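Side-chain contacts in 4-hydroxy-3-methylbut-2-enyl diphosphate reductase (Aquifex aeolicus, PDB 3DNF), which catalyses the last step of the non-mevalonate isoprenoid pathway, reducing 4-hydroxy-3-methylbut-2-enyl diphosphate to isopentenyl and dimethylallyl diphosphates with an iron-sulfur cluster: residues B[16-21]-B[95-100]; B[27-32]-B[88-93]; B[197-202]-B[262-267]. One frame throughout, in Å; residues are numbered along the deposited sequence. Where two conformers were deposited one is given.

The three contacts grade from core to surface, and their chemistry follows. Contact 3 is buried, contact 1 partly so, and contact 2 lies at the surface. Contacts 1 and 3, their centres about 16 Å apart, both border the iron-sulfur cluster; in each an arginine lays its guanidinium over small non-polar groups, a proline ring in one and an alanine methyl in the other. Contact 2 lies on chain neighbours of contact 1's elements: the loop that follows helix 14-26, and strand 90-93, which precedes helix 97-111. Its centre is about 31 Å from that of contact 3, and a lysine, a glutamate and a water take over there.

Contact 1 of 3, residues B[16-21]-B[95-100]; sequences VKRAVK and TCPYVK. With F3S (Fe3-s4 cluster), chain E.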
loop_
_atom_site.group_PDB
_atom_site.type_symbol
_atom_site.label_atom_id
_atom_site.label_comp_id
_atom_site.label_asym_id
_atom_site.label_seq_id
_atom_site.Cartn_x
_atom_site.Cartn_y
_atom_site.Cartn_z
ATOM N N VAL B 16 24.675 14.728 -0.500
ATOM C CA VAL B 16 25.767 15.049 0.431
ATOM C C VAL B 16 26.967 15.653 -0.336
ATOM O O VAL B 16 27.602 16.601 0.123
ATOM C CB VAL B 16 26.159 13.812 1.286
ATOM C CG1 VAL B 16 27.500 14.015 1.977
ATOM C CG2 VAL B 16 25.056 13.520 2.299
ATOM N N LYS B 17 27.267 15.081 -1.493
ATOM C CA LYS B 17 28.297 15.607 -2.373
ATOM C C LYS B 17 27.997 17.078 -2.664
ATOM O O LYS B 17 28.871 17.916 -2.556
ATOM C CB LYS B 17 28.302 14.832 -3.702
ATOM C CG LYS B 17 29.137 13.600 -3.741
ATOM C CD LYS B 17 29.273 13.148 -5.190
ATOM C CE LYS B 17 30.620 12.481 -5.447
ATOM N NZ LYS B 17 30.473 11.032 -5.729
ATOM N N ARG B 18 26.753 17.363 -3.015
ATOM C CA ARG B 18 26.289 18.720 -3.334
ATOM C C ARG B 18 26.427 19.645 -2.110
ATOM O O ARG B 18 26.935 20.775 -2.242
ATOM C CB ARG B 18 24.830 18.662 -3.798
ATOM C CG ARG B 18 24.154 19.998 -3.939
ATOM C CD ARG B 18 22.770 19.819 -4.544
ATOM N NE ARG B 18 22.113 21.117 -4.723
ATOM C CZ ARG B 18 21.412 21.753 -3.786
ATOM N NH1 ARG B 18 21.286 21.239 -2.569
ATOM N NH2 ARG B 18 20.842 22.918 -4.094
ATOM N N ALA B 19 26.000 19.170 -0.931
ATOM C CA ALA B 19 26.136 19.967 0.321
ATOM C C ALA B 19 27.602 20.332 0.607
ATOM O O ALA B 19 27.909 21.491 0.957
ATOM C CB ALA B 19 25.506 19.262 1.501
ATOM N N VAL B 20 28.496 19.345 0.448
ATOM C CA VAL B 20 29.951 19.547 0.693
ATOM C C VAL B 20 30.501 20.624 -0.236
ATOM O O VAL B 20 31.234 21.517 0.219
ATOM C CB VAL B 20 30.745 18.219 0.646
ATOM C CG1 VAL B 20 32.250 18.435 0.620
ATOM C CG2 VAL B 20 30.392 17.398 1.845
ATOM N N LYS B 21 30.113 20.520 -1.501
ATOM C CA LYS B 21 30.575 21.441 -2.529
ATOM C C LYS B 21 30.018 22.842 -2.285
ATOM O O LYS B 21 30.748 23.818 -2.406
ATOM C CB LYS B 21 30.247 20.932 -3.939
ATOM C CG LYS B 21 31.053 21.659 -5.009
ATOM C CD LYS B 21 31.468 20.750 -6.152
ATOM C CE LYS B 21 32.595 21.391 -6.980
ATOM N NZ LYS B 21 33.849 21.604 -6.192
ATOM N N THR B 95 19.997 21.790 1.766
ATOM C CA THR B 95 19.024 20.699 1.787
ATOM C C THR B 95 19.028 19.922 0.464
ATOM O O THR B 95 18.972 20.508 -0.607
ATOM C CB THR B 95 17.592 21.257 2.010
ATOM O OG1 THR B 95 17.605 22.058 3.178
ATOM C CG2 THR B 95 16.590 20.090 2.210
ATOM N N CYS B 96 19.097 18.593 0.541
ATOM C CA CYS B 96 19.053 17.771 -0.689
ATOM C C CYS B 96 17.769 18.070 -1.493
ATOM O O CYS B 96 16.686 18.165 -0.876
ATOM C CB CYS B 96 19.132 16.271 -0.337
ATOM S SG CYS B 96 19.210 15.195 -1.796
ATOM N N PRO B 97 17.875 18.243 -2.836
ATOM C CA PRO B 97 16.703 18.413 -3.723
ATOM C C PRO B 97 15.658 17.316 -3.471
ATOM O O PRO B 97 14.462 17.590 -3.528
ATOM C CB PRO B 97 17.316 18.309 -5.123
ATOM C CG PRO B 97 18.699 18.895 -4.909
ATOM C CD PRO B 97 19.129 18.260 -3.634
ATOM N N TYR B 98 16.097 16.106 -3.107
ATOM C CA TYR B 98 15.137 15.007 -2.862
ATOM C C TYR B 98 14.424 15.132 -1.532
ATOM O O TYR B 98 13.315 14.656 -1.368
ATOM C CB TYR B 98 15.779 13.632 -3.019
ATOM C CG TYR B 98 16.467 13.531 -4.364
ATOM C CD1 TYR B 98 15.857 14.031 -5.518
ATOM C CD2 TYR B 98 17.744 12.990 -4.481
ATOM C CE1 TYR B 98 16.497 13.985 -6.755
ATOM C CE2 TYR B 98 18.384 12.928 -5.716
ATOM C CZ TYR B 98 17.749 13.436 -6.845
ATOM O OH TYR B 98 18.364 13.378 -8.084
ATOM N N VAL B 99 15.070 15.775 -0.572
ATOM C CA VAL B 99 14.424 16.105 0.702
ATOM C C VAL B 99 13.451 17.239 0.472
ATOM O O VAL B 99 12.333 17.196 0.977
ATOM C CB VAL B 99 15.496 16.427 1.813
ATOM C CG1 VAL B 99 14.844 17.034 3.073
ATOM C CG2 VAL B 99 16.281 15.147 2.228
ATOM N N LYS B 100 13.854 18.254 -0.286
ATOM C CA LYS B 100 12.923 19.297 -0.683
ATOM C C LYS B 100 11.671 18.762 -1.385
ATOM O O LYS B 100 10.585 19.306 -1.221
ATOM C CB LYS B 100 13.570 20.345 -1.573
ATOM C CG LYS B 100 14.614 21.283 -0.882
ATOM C CD LYS B 100 14.114 21.984 0.422
ATOM C CE LYS B 100 12.836 22.743 0.220
ATOM N NZ LYS B 100 12.387 23.334 1.491
HETATM FE FE1 F3S E . 19.351 10.558 -1.321
HETATM FE FE3 F3S E . 19.641 13.233 -0.986
HETATM FE FE4 F3S E . 21.320 11.555 -0.322
HETATM S S1 F3S E . 17.837 11.968 -0.416
HETATM S S2 F3S E . 20.804 9.483 0.073
HETATM S S3 F3S E . 20.839 11.910 -2.406
HETATM S S4 F3S E . 21.205 13.486 0.680
#
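One face of the Arg18 guanidinium is covered by the Pro97 ring, whose CG sits 3.9 Å above the plane, displaced toward the rim of the group. Thr95 O approaches the same group obliquely, 3.1 Å from Arg18 NH1. The other flat group, the Tyr98 ring, presents its edge to the cluster, with S3 of the cluster lying near the ring plane, 3.9 Å from Tyr98 CD2. Arg18 spans the gap because its CG stands anti to the backbone N (chi1 170°) and the chain runs extended to NE. The contact thus rests a planar cation on an aliphatic ring.

Cys96, next to Pro97 in the chain, binds the iron FE3 through SG at 2.2 Å. Cys96 is also the N-cap of helix 97-111, and its sulfur accepts from Tyr98 N at 3.5 Å, a capping bond that would help to hold the cluster ligand in place. Val16 N, on the other segment, comes to 3.9 Å from S4 of the cluster. Helix 14-26 packs Val20 against helix 44-53 and Ala19 against Ala94, while the backbone of Cys96 is hydrogen-bonded to Ser73 and strand 90-93 leads through the loop at Thr95 into helix 97-111.

Contact 2 of 3, residues B[27-32]-B[88-93]; sequences LKESQG and GLKVID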
loop_
_atom_site.group_PDB
_atom_site.type_symbol
_atom_site.label_atom_id
_atom_site.label_comp_id
_atom_site.label_asym_id
_atom_site.label_seq_id
_atom_site.Cartn_x
_atom_site.Cartn_y
_atom_site.Cartn_z
ATOM N N LEU B 27 32.944 29.719 0.962
ATOM C CA LEU B 27 34.129 30.432 1.465
ATOM C C LEU B 27 34.466 31.634 0.564
ATOM O O LEU B 27 34.980 32.599 1.069
ATOM C CB LEU B 27 35.315 29.478 1.517
ATOM C CG LEU B 27 35.187 28.428 2.643
ATOM C CD1 LEU B 27 36.254 27.341 2.289
ATOM C CD2 LEU B 27 35.513 29.057 3.958
ATOM N N LYS B 28 34.176 31.545 -0.740
ATOM C CA LYS B 28 34.518 32.550 -1.729
ATOM C C LYS B 28 33.556 33.723 -1.752
ATOM O O LYS B 28 33.770 34.675 -2.485
ATOM C CB LYS B 28 34.636 31.929 -3.129
ATOM C CG LYS B 28 35.919 31.116 -3.325
ATOM C CD LYS B 28 35.873 30.217 -4.550
ATOM C CE LYS B 28 37.243 29.578 -4.789
ATOM N NZ LYS B 28 37.109 28.517 -5.831
ATOM N N GLU B 29 32.498 33.667 -0.954
ATOM C CA GLU B 29 31.493 34.752 -0.911
ATOM C C GLU B 29 31.218 35.192 0.530
ATOM O O GLU B 29 30.402 36.089 0.773
ATOM C CB GLU B 29 30.165 34.295 -1.566
ATOM C CG GLU B 29 29.564 33.046 -0.891
ATOM C CD GLU B 29 28.175 32.577 -1.420
ATOM O OE1 GLU B 29 27.256 33.424 -1.554
ATOM O OE2 GLU B 29 28.003 31.326 -1.632
ATOM N N SER B 30 31.888 34.566 1.495
ATOM C CA SER B 30 31.643 34.843 2.896
ATOM C C SER B 30 32.621 35.813 3.549
ATOM O O SER B 30 33.804 35.494 3.778
ATOM C CB SER B 30 31.620 33.521 3.681
ATOM O OG SER B 30 30.492 32.753 3.261
ATOM N N GLN B 31 32.119 36.994 3.902
ATOM C CA GLN B 31 32.923 37.949 4.638
ATOM C C GLN B 31 33.141 37.556 6.089
ATOM O O GLN B 31 34.133 37.942 6.708
ATOM C CB GLN B 31 32.291 39.333 4.566
ATOM C CG GLN B 31 33.210 40.420 5.059
ATOM C CD GLN B 31 32.749 41.799 4.646
ATOM O OE1 GLN B 31 33.268 42.379 3.688
ATOM N NE2 GLN B 31 31.771 42.337 5.370
ATOM N N GLY B 32 32.203 36.773 6.637
ATOM C CA GLY B 32 32.246 36.373 8.034
ATOM C C GLY B 32 32.705 34.945 8.154
ATOM O O GLY B 32 33.167 34.348 7.154
ATOM N N GLY B 88 20.492 37.826 10.858
ATOM C CA GLY B 88 21.407 38.558 9.978
ATOM C C GLY B 88 22.510 37.658 9.472
ATOM O O GLY B 88 23.611 38.116 9.163
ATOM N N LEU B 89 22.219 36.366 9.371
ATOM C CA LEU B 89 23.180 35.418 8.882
ATOM C C LEU B 89 23.011 35.227 7.377
ATOM O O LEU B 89 21.879 35.282 6.871
ATOM C CB LEU B 89 22.978 34.094 9.621
ATOM C CG LEU B 89 23.093 34.076 11.145
ATOM C CD1 LEU B 89 22.562 32.736 11.697
ATOM C CD2 LEU B 89 24.534 34.313 11.552
ATOM N N LYS B 90 24.120 35.015 6.654
ATOM C CA LYS B 90 24.023 34.520 5.289
ATOM C C LYS B 90 23.721 33.018 5.307
ATOM O O LYS B 90 24.562 32.216 5.746
ATOM C CB LYS B 90 25.318 34.808 4.511
ATOM C CG LYS B 90 25.350 34.191 3.120
ATOM C CD LYS B 90 26.639 34.561 2.356
ATOM C CE LYS B 90 26.512 36.007 1.840
ATOM N NZ LYS B 90 27.662 36.393 0.968
ATOM N N VAL B 91 22.523 32.664 4.851
ATOM C CA VAL B 91 22.008 31.305 4.975
ATOM C C VAL B 91 22.152 30.651 3.622
ATOM O O VAL B 91 21.557 31.105 2.618
ATOM C CB VAL B 91 20.542 31.261 5.482
ATOM C CG1 VAL B 91 20.067 29.777 5.508
ATOM C CG2 VAL B 91 20.445 31.918 6.888
ATOM N N ILE B 92 22.976 29.611 3.586
ATOM C CA ILE B 92 23.116 28.760 2.408
ATOM C C ILE B 92 22.296 27.483 2.587
ATOM O O ILE B 92 22.563 26.680 3.482
ATOM C CB ILE B 92 24.580 28.364 2.161
ATOM C CG1 ILE B 92 25.542 29.573 2.321
ATOM C CG2 ILE B 92 24.744 27.595 0.820
ATOM C CD1 ILE B 92 25.992 30.263 1.087
ATOM N N ASP B 93 21.338 27.287 1.696
ATOM C CA ASP B 93 20.452 26.140 1.844
ATOM C C ASP B 93 21.015 24.977 1.054
ATOM O O ASP B 93 20.828 24.931 -0.157
ATOM C CB ASP B 93 19.036 26.430 1.370
ATOM C CG ASP B 93 18.077 25.276 1.670
ATOM O OD1 ASP B 93 18.510 24.320 2.353
ATOM O OD2 ASP B 93 16.885 25.392 1.326
HETATM O O HOH W 1 29.342 37.756 3.543
#
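Glu29 reaches across to Lys90 and Ile92 from the loop between helix 14-26 and strand 34-36, and its atoms can be followed one by one. CB lies 4.1 Å from Lys90 NZ, near the ammonium from the outset. CG occupies the crowded position between the backbone N and the carbonyl carbon (chi1 58°), and from there the extended chain carries the carboxylate toward the strand. CD comes to 4.1 Å from Ile92 CD1. At the tip the two oxygens divide: OE2 touches the methyl Ile92 CD1 at 3.5 Å, whereas OE1 forms a long salt bridge of 3.9 Å with Lys90 NZ.

The firmer hold on the lysine is the backbone of the same glutamate. Lys90 NZ donates to Glu29 O at 2.8 Å, approaching from above the carbonyl plane, 41° out of it. A water that accepts from Gln31 N also takes a weak bond from Lys90 NZ at 3.4 Å. Ser30 OG is hydrogen-bonded to Thr68 OG1 of the neighbouring strand 68-71 and to Ser26 O.

Strand 90-93 is an outermost strand of its parallel sheet, and the loop is tied to it chiefly through the Lys90 ammonium, with Ile92 CD1 against the carboxylate. Since the salt bridge is long, the attachment probably depends more on the carbonyl than on charge pairing, as would suit a surface contact far from the annotated sites.

Contact 3 of 3, residues B[197-202]-B[262-267]; sequences SLRQES and AGASTP
Arg199 NH2 lies 3.4 Å from Ala264 CB, while its hydrogen bond goes to Gly11 O, outside both segments. The partner segment is the loop leaving strand 257-262 of a parallel four-stranded sheet, and its Gly263 to Thr266 portion forms a type I beta turn, closed by Thr266 N bonding to Gly263 O at 3.2 Å. Helix 195-206 thus meets, through Arg199, a turn at the end of a strand, a place where sites commonly form in open alpha/beta folds. Ser265, in this turn, is predicted to bind the diphosphate substrate and both products.

The guanidinium lies flat over the turn, one face against the Ala264 methyl, which sits 3.1 Å above the plane and is offset toward the rim. CZ is 3.6 Å from Ala264 CB, so the methyl sits by the CZ, NH1 and NH2 end of the group. Arg199 gets there by bending at chi3 (-78°), which turns the head across the turn after an initially extended run. Between the segments the interaction is contact alone; NE and NH2 find their hydrogen-bond partners outside the two segments, and Gly11 also bonds to the backbone of Ala262, linking both sides.

Leu227 of helix 222-234 touches the arginine as well, and the Arg199 side chain lies about 4 Å from that of Cys13, a cluster ligand, and about 5 Å from the cluster itself. Such a cation would be expected to stabilise the negative charge of the iron-sulfur cluster and its thiolate ligands. Replacing this arginine by a methionine would probably cost Gly11 O the hydrogen bond from this side chain and leave the Ala264 methyl without its planar cover. Lower on the chain, the methylene CD presses to 3.3 Å from Ala262 O, with CG following at 4.0 Å from that same oxygen.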
loop_
_atom_site.group_PDB
_atom_site.type_symbol
_atom_site.label_atom_id
_atom_site.label_comp_id
_atom_site.label_asym_id
_atom_site.label_seq_id
_atom_site.Cartn_x
_atom_site.Cartn_y
_atom_site.Cartn_z
ATOM N N SER B 197 20.092 1.826 -2.590
ATOM C CA SER B 197 19.874 0.701 -3.501
ATOM C C SER B 197 20.948 0.642 -4.593
ATOM O O SER B 197 21.538 -0.417 -4.828
ATOM C CB SER B 197 18.480 0.797 -4.125
ATOM O OG SER B 197 18.162 -0.375 -4.852
ATOM N N LEU B 198 21.209 1.777 -5.245
ATOM C CA LEU B 198 22.229 1.846 -6.297
ATOM C C LEU B 198 23.597 1.390 -5.763
ATOM O O LEU B 198 24.253 0.536 -6.364
ATOM C CB LEU B 198 22.333 3.265 -6.883
ATOM C CG LEU B 198 21.184 3.916 -7.672
ATOM C CD1 LEU B 198 21.423 5.416 -7.816
ATOM C CD2 LEU B 198 20.999 3.281 -9.043
ATOM N N ARG B 199 24.007 1.959 -4.632
ATOM C CA ARG B 199 25.263 1.612 -3.971
ATOM C C ARG B 199 25.374 0.100 -3.702
ATOM O O ARG B 199 26.405 -0.522 -4.007
ATOM C CB ARG B 199 25.429 2.431 -2.689
ATOM C CG ARG B 199 26.858 2.650 -2.272
ATOM C CD ARG B 199 26.964 3.370 -0.925
ATOM N NE ARG B 199 26.739 4.824 -0.994
ATOM C CZ ARG B 199 25.671 5.432 -0.481
ATOM N NH1 ARG B 199 24.733 4.719 0.115
ATOM N NH2 ARG B 199 25.523 6.754 -0.570
ATOM N N GLN B 200 24.303 -0.491 -3.179
ATOM C CA GLN B 200 24.266 -1.927 -2.894
ATOM C C GLN B 200 24.296 -2.816 -4.150
ATOM O O GLN B 200 25.014 -3.821 -4.183
ATOM C CB GLN B 200 23.054 -2.275 -2.011
ATOM C CG GLN B 200 23.146 -1.681 -0.609
ATOM C CD GLN B 200 21.897 -1.868 0.228
ATOM O OE1 GLN B 200 20.871 -2.346 -0.249
ATOM N NE2 GLN B 200 21.984 -1.486 1.494
ATOM N N GLU B 201 23.524 -2.451 -5.174
ATOM C CA GLU B 201 23.468 -3.237 -6.421
ATOM C C GLU B 201 24.767 -3.176 -7.223
ATOM O O GLU B 201 25.123 -4.133 -7.918
ATOM C CB GLU B 201 22.293 -2.795 -7.299
ATOM C CG GLU B 201 20.901 -2.932 -6.649
ATOM C CD GLU B 201 20.634 -4.308 -6.034
ATOM O OE1 GLU B 201 21.031 -5.336 -6.622
ATOM O OE2 GLU B 201 20.007 -4.356 -4.955
ATOM N N SER B 202 25.456 -2.045 -7.133
ATOM C CA SER B 202 26.767 -1.877 -7.740
ATOM C C SER B 202 27.810 -2.786 -7.084
ATOM O O SER B 202 28.687 -3.313 -7.768
ATOM C CB SER B 202 27.199 -0.410 -7.664
ATOM O OG SER B 202 28.469 -0.212 -8.269
ATOM N N ALA B 262 32.433 1.979 -0.868
ATOM C CA ALA B 262 32.403 2.725 0.386
ATOM C C ALA B 262 30.980 3.058 0.743
ATOM O O ALA B 262 30.147 3.234 -0.155
ATOM C CB ALA B 262 33.214 4.012 0.255
ATOM N N GLY B 263 30.724 3.167 2.048
ATOM C CA GLY B 263 29.432 3.599 2.600
ATOM C C GLY B 263 29.135 5.080 2.333
ATOM O O GLY B 263 29.967 5.809 1.793
ATOM N N ALA B 264 27.937 5.499 2.716
ATOM C CA ALA B 264 27.421 6.823 2.410
ATOM C C ALA B 264 28.184 7.949 3.103
ATOM O O ALA B 264 28.042 9.099 2.734
ATOM C CB ALA B 264 25.946 6.907 2.767
ATOM N N SER B 265 28.993 7.623 4.092
ATOM C CA SER B 265 29.700 8.650 4.848
ATOM C C SER B 265 31.175 8.760 4.488
ATOM O O SER B 265 31.948 9.401 5.216
ATOM C CB SER B 265 29.509 8.409 6.351
ATOM O OG SER B 265 28.202 8.799 6.737
ATOM N N THR B 266 31.575 8.124 3.386
ATOM C CA THR B 266 32.981 8.103 2.971
ATOM C C THR B 266 33.234 9.084 1.825
ATOM O O THR B 266 32.671 8.937 0.735
ATOM C CB THR B 266 33.446 6.664 2.610
ATOM O OG1 THR B 266 33.236 5.813 3.743
ATOM C CG2 THR B 266 34.964 6.612 2.228
ATOM N N PRO B 267 34.095 10.091 2.071
ATOM C CA PRO B 267 34.437 11.037 1.031
ATOM C C PRO B 267 35.399 10.386 0.035
ATOM O O PRO B 267 36.086 9.404 0.361
ATOM C CB PRO B 267 35.141 12.161 1.800
ATOM C CG PRO B 267 35.720 11.489 2.985
ATOM C CD PRO B 267 34.754 10.420 3.348
#